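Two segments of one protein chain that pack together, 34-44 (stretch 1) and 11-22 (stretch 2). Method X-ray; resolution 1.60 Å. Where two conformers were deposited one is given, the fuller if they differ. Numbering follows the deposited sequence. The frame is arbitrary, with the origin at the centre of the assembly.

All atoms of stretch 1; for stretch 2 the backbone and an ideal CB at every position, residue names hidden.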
# COMPACT_ATOMS: atom_id res chain seq x y z
N SER A 34 4.99 -7.23 8.99
CA SER A 34 6.01 -6.73 8.08
C SER A 34 5.48 -5.81 7.00
O SER A 34 6.19 -4.94 6.49
CB SER A 34 6.80 -7.88 7.39
OG SER A 34 5.90 -8.75 6.82
N LEU A 35 4.21 -6.02 6.68
CA LEU A 35 3.56 -5.24 5.64
C LEU A 35 2.64 -4.12 6.17
O LEU A 35 1.84 -3.55 5.36
CB LEU A 35 2.82 -6.21 4.69
CG LEU A 35 3.65 -7.36 4.12
CD1 LEU A 35 2.83 -8.21 3.17
CD2 LEU A 35 4.89 -6.79 3.44
N ARG A 36 2.70 -3.84 7.45
CA ARG A 36 1.85 -2.76 8.00
C ARG A 36 2.58 -1.44 7.78
O ARG A 36 3.18 -0.87 8.70
CB ARG A 36 1.56 -2.96 9.46
CG ARG A 36 0.53 -2.02 10.04
CD ARG A 36 0.30 -2.27 11.47
NE ARG A 36 -0.71 -1.35 12.06
CZ ARG A 36 -2.03 -1.61 12.13
NH1 ARG A 36 -2.57 -2.73 11.66
NH2 ARG A 36 -2.83 -0.72 12.79
N ALA A 37 2.45 -0.95 6.56
CA ALA A 37 3.22 0.20 6.11
C ALA A 37 2.40 1.45 6.19
O ALA A 37 1.30 1.53 5.56
CB ALA A 37 3.59 0.01 4.68
N TYR A 38 2.92 2.41 6.95
CA TYR A 38 2.29 3.75 7.11
C TYR A 38 2.98 4.67 6.09
O TYR A 38 4.11 5.13 6.31
CB TYR A 38 2.50 4.28 8.49
CG TYR A 38 1.79 3.55 9.62
CD1 TYR A 38 2.32 2.38 10.18
CD2 TYR A 38 0.56 4.01 10.11
CE1 TYR A 38 1.61 1.71 11.23
CE2 TYR A 38 -0.11 3.37 11.12
CZ TYR A 38 0.43 2.21 11.67
OH TYR A 38 -0.21 1.56 12.71
N PHE A 39 2.33 4.87 4.93
CA PHE A 39 2.99 5.67 3.88
C PHE A 39 3.30 7.04 4.41
O PHE A 39 2.60 7.58 5.27
CB PHE A 39 2.05 5.79 2.66
CG PHE A 39 2.20 4.62 1.65
CD1 PHE A 39 2.51 3.34 2.05
CD2 PHE A 39 1.94 4.82 0.32
CE1 PHE A 39 2.65 2.28 1.10
CE2 PHE A 39 2.05 3.76 -0.59
CZ PHE A 39 2.38 2.51 -0.20
N GLN A 40 4.37 7.59 3.85
CA GLN A 40 4.72 8.99 4.03
C GLN A 40 4.81 9.77 2.73
O GLN A 40 4.40 10.94 2.67
CB GLN A 40 6.03 9.05 4.82
CG GLN A 40 6.46 10.48 5.16
CD GLN A 40 7.66 10.48 6.07
OE1 GLN A 40 8.81 10.59 5.62
NE2 GLN A 40 7.39 10.33 7.34
N HIS A 41 5.42 9.20 1.69
CA HIS A 41 5.71 9.97 0.48
C HIS A 41 5.92 9.06 -0.68
O HIS A 41 6.41 7.94 -0.51
CB HIS A 41 7.01 10.80 0.73
CG HIS A 41 7.28 11.89 -0.26
ND1 HIS A 41 8.01 11.68 -1.41
CD2 HIS A 41 6.88 13.21 -0.30
CE1 HIS A 41 8.05 12.82 -2.11
NE2 HIS A 41 7.42 13.75 -1.44
N MET A 42 5.57 9.55 -1.87
CA MET A 42 5.87 8.86 -3.14
C MET A 42 6.50 9.80 -4.10
O MET A 42 6.17 11.02 -4.16
CB MET A 42 4.61 8.27 -3.72
CG MET A 42 3.98 7.21 -2.88
SD MET A 42 2.83 6.07 -3.72
CE MET A 42 1.43 7.13 -3.93
N GLU A 43 7.43 9.27 -4.91
CA GLU A 43 8.04 10.10 -5.92
C GLU A 43 8.46 9.29 -7.12
O GLU A 43 9.15 8.29 -6.95
CB GLU A 43 9.24 10.82 -5.35
CG GLU A 43 9.98 11.69 -6.30
CD GLU A 43 11.34 12.11 -5.75
OE1 GLU A 43 11.75 11.67 -4.65
OE2 GLU A 43 12.02 12.84 -6.47
N CYS A 44 8.07 9.67 -8.33
CA CYS A 44 8.68 9.06 -9.49
C CYS A 44 9.03 10.10 -10.53
O CYS A 44 8.63 11.27 -10.40
CB CYS A 44 7.82 7.97 -10.12
SG CYS A 44 6.03 8.44 -10.40
N UNK A 11 0.53 12.92 -10.81
CA UNK A 11 -0.49 12.28 -9.98
C UNK A 11 0.05 11.84 -8.62
O UNK A 11 -0.58 12.05 -7.55
CB UNK A 11 -1.07 11.07 -10.71
N UNK A 12 1.23 11.26 -8.64
CA UNK A 12 1.70 10.64 -7.40
C UNK A 12 2.68 11.42 -6.53
O UNK A 12 2.70 11.17 -5.33
CB UNK A 12 2.36 9.31 -7.76
N UNK A 13 3.43 12.37 -7.04
CA UNK A 13 4.51 12.94 -6.31
C UNK A 13 4.00 13.77 -5.15
O UNK A 13 3.19 14.67 -5.32
CB UNK A 13 5.39 13.78 -7.24
N UNK A 14 4.44 13.47 -3.94
CA UNK A 14 4.00 14.22 -2.79
C UNK A 14 3.79 13.34 -1.58
O UNK A 14 4.13 12.15 -1.65
CB UNK A 14 2.71 14.97 -3.12
N UNK A 15 3.21 13.90 -0.53
CA UNK A 15 2.97 13.14 0.68
C UNK A 15 1.70 12.32 0.53
O UNK A 15 0.71 12.75 -0.07
CB UNK A 15 2.88 14.07 1.89
N UNK A 16 1.72 11.13 1.15
CA UNK A 16 0.60 10.19 1.16
C UNK A 16 0.62 9.53 2.50
O UNK A 16 1.65 9.43 3.16
CB UNK A 16 0.68 9.16 0.03
N UNK A 17 -0.53 9.04 2.91
CA UNK A 17 -0.65 8.27 4.12
C UNK A 17 -1.44 7.03 3.84
O UNK A 17 -2.12 6.90 2.83
CB UNK A 17 -1.30 9.09 5.24
N UNK A 18 -1.31 6.05 4.73
CA UNK A 18 -2.08 4.82 4.60
C UNK A 18 -3.32 4.93 5.42
O UNK A 18 -3.27 5.12 6.65
CB UNK A 18 -1.26 3.60 5.02
N UNK A 19 -4.46 4.69 4.76
CA UNK A 19 -5.75 4.67 5.44
C UNK A 19 -6.18 3.30 5.90
O UNK A 19 -6.56 3.13 7.06
CB UNK A 19 -6.83 5.25 4.52
N UNK A 20 -6.11 2.30 5.00
CA UNK A 20 -6.53 0.96 5.30
C UNK A 20 -5.58 -0.00 4.63
O UNK A 20 -5.05 0.28 3.56
CB UNK A 20 -7.97 0.72 4.86
N UNK A 21 -5.39 -1.17 5.26
CA UNK A 21 -4.74 -2.29 4.57
C UNK A 21 -5.55 -3.53 4.83
O UNK A 21 -5.92 -3.79 5.95
CB UNK A 21 -3.29 -2.48 5.03
N UNK A 22 -5.80 -4.36 3.80
CA UNK A 22 -6.46 -5.63 4.05
C UNK A 22 -5.64 -6.73 3.38
O UNK A 22 -5.05 -6.50 2.32
CB UNK A 22 -7.90 -5.62 3.54

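At 11 the ideal CB has nothing of stretch 1 within 5.5 Å, so almost any side chain would do. It is E11.

At 12, CA-to-CB points toward stretch 1, and the ideal CB lies 4.5 Å from M42 CE and 4.6 Å from C44 SG. A compact apolar side chain suits this, such as valine or isoleucine. V12 sets CG2 3.4 Å from C44 SG.

Position 13 leaves helical phi/psi. Its CB points sideways, 5.0 Å from C44 N. A short amide, asparagine above all, suits a site that offers both the NH and the carbonyl of C44, although aspartate could also accept from the NH. N13 takes both: C44 N donates to OD1 (2.8 Å, 163°) and ND2 donates to C44 O (3.1 Å, 157°).

At 14, phi/psi of 142/-170 would jam a CB against the preceding carbonyl O, which calls for glycine. G14 pairs with M42 in antiparallel fashion, G14 N to M42 O and M42 N to G14 O, both 3.0 Å.

Position 15 pairs with H41 across a non-hydrogen-bonded bridge (CA-CA 4.2 Å), its CB on the same sheet face. An acid, amide or other polar group would suit the imidazole. D15 places OD1 3.1 Å from H41 CD2, at the ring edge.

At 16, the backbone N donates to Q40 O (3.1 Å, 163°), and the ideal CB is 4.5 Å from both F39 CB and M42 CE. A large apolar or aromatic group would fit beside the methionine. W16 lays a ring face against it: M42 CE is 3.4 Å from the centroid of the five-membered ring, 7° off the normal, a CH-pi contact. W16 NE1 also donates to V12 O at 2.8 Å.

Position 17 points away, leaving the choice wide. R17 contributes mainly backbone, with CA 3.5 Å from F39 O.

At 18, the CB points toward stretch 1, 3.3 Å from A37 O and 3.8 Å from F39 N. An acceptor and a donor so close favour a hydroxyl, serine or threonine. T18 OG1 donates to A37 O (2.7 Å) and accepts from F39 N (2.8 Å, 169°).

Positions 19, 20 and 22 are out of reach: L19, Y20 and V22.

At 21, the CB points toward stretch 1 but stops 5.3 Å from L35 O, so a longer aliphatic side chain is favoured. I21 CD1 closes the gap, 3.6 Å from L35 O.

Stretch 2 11-22: EVNGDWRTLYIV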
# COMPACT_ATOMS: atom_id res chain seq x y z
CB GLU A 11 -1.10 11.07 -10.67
CG GLU A 11 -2.08 11.46 -11.80
CD GLU A 11 -2.47 10.34 -12.71
OE1 GLU A 11 -1.73 9.38 -12.88
OE2 GLU A 11 -3.53 10.45 -13.33
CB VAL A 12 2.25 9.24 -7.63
CG1 VAL A 12 1.31 8.37 -8.39
CG2 VAL A 12 3.45 9.34 -8.33
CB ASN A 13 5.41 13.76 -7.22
CG ASN A 13 6.30 12.87 -8.07
OD1 ASN A 13 6.14 11.68 -8.11
ND2 ASN A 13 7.14 13.50 -8.84
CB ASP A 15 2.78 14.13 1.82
CG ASP A 15 4.05 14.85 2.24
OD1 ASP A 15 5.17 14.45 1.95
OD2 ASP A 15 3.88 15.87 2.97
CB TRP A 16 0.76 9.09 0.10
CG TRP A 16 0.56 9.58 -1.31
CD1 TRP A 16 1.50 10.14 -2.08
CD2 TRP A 16 -0.65 9.59 -2.07
NE1 TRP A 16 0.97 10.49 -3.27
CE2 TRP A 16 -0.36 10.17 -3.29
CE3 TRP A 16 -1.94 9.11 -1.85
CZ2 TRP A 16 -1.31 10.31 -4.32
CZ3 TRP A 16 -2.87 9.24 -2.84
CH2 TRP A 16 -2.57 9.83 -4.06
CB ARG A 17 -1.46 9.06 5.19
CG ARG A 17 -2.93 9.34 4.82
CD ARG A 17 -3.60 10.40 5.72
NE ARG A 17 -3.65 9.97 7.08
CZ ARG A 17 -3.83 10.72 8.16
NH1 ARG A 17 -4.05 12.03 8.07
NH2 ARG A 17 -3.81 10.14 9.37
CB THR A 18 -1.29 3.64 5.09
OG1 THR A 18 -0.07 3.53 4.36
CG2 THR A 18 -2.08 2.33 4.89
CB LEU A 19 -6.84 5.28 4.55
CG LEU A 19 -6.62 6.72 4.07
CD1 LEU A 19 -7.87 7.25 3.37
CD2 LEU A 19 -6.29 7.60 5.22
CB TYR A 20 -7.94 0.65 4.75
CG TYR A 20 -9.06 1.42 5.42
CD1 TYR A 20 -9.69 0.90 6.55
CD2 TYR A 20 -9.46 2.64 4.95
CE1 TYR A 20 -10.68 1.65 7.20
CE2 TYR A 20 -10.42 3.39 5.61
CZ TYR A 20 -11.06 2.87 6.67
OH TYR A 20 -12.02 3.64 7.30
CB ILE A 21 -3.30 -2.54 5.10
CG1 ILE A 21 -2.46 -1.30 5.15
CG2 ILE A 21 -2.62 -3.60 4.30
CD1 ILE A 21 -1.09 -1.49 5.78
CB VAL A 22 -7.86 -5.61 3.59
CG1 VAL A 22 -7.96 -5.45 2.16
CG2 VAL A 22 -8.63 -6.87 4.08
O HOH W 1 0.54 6.51 6.87
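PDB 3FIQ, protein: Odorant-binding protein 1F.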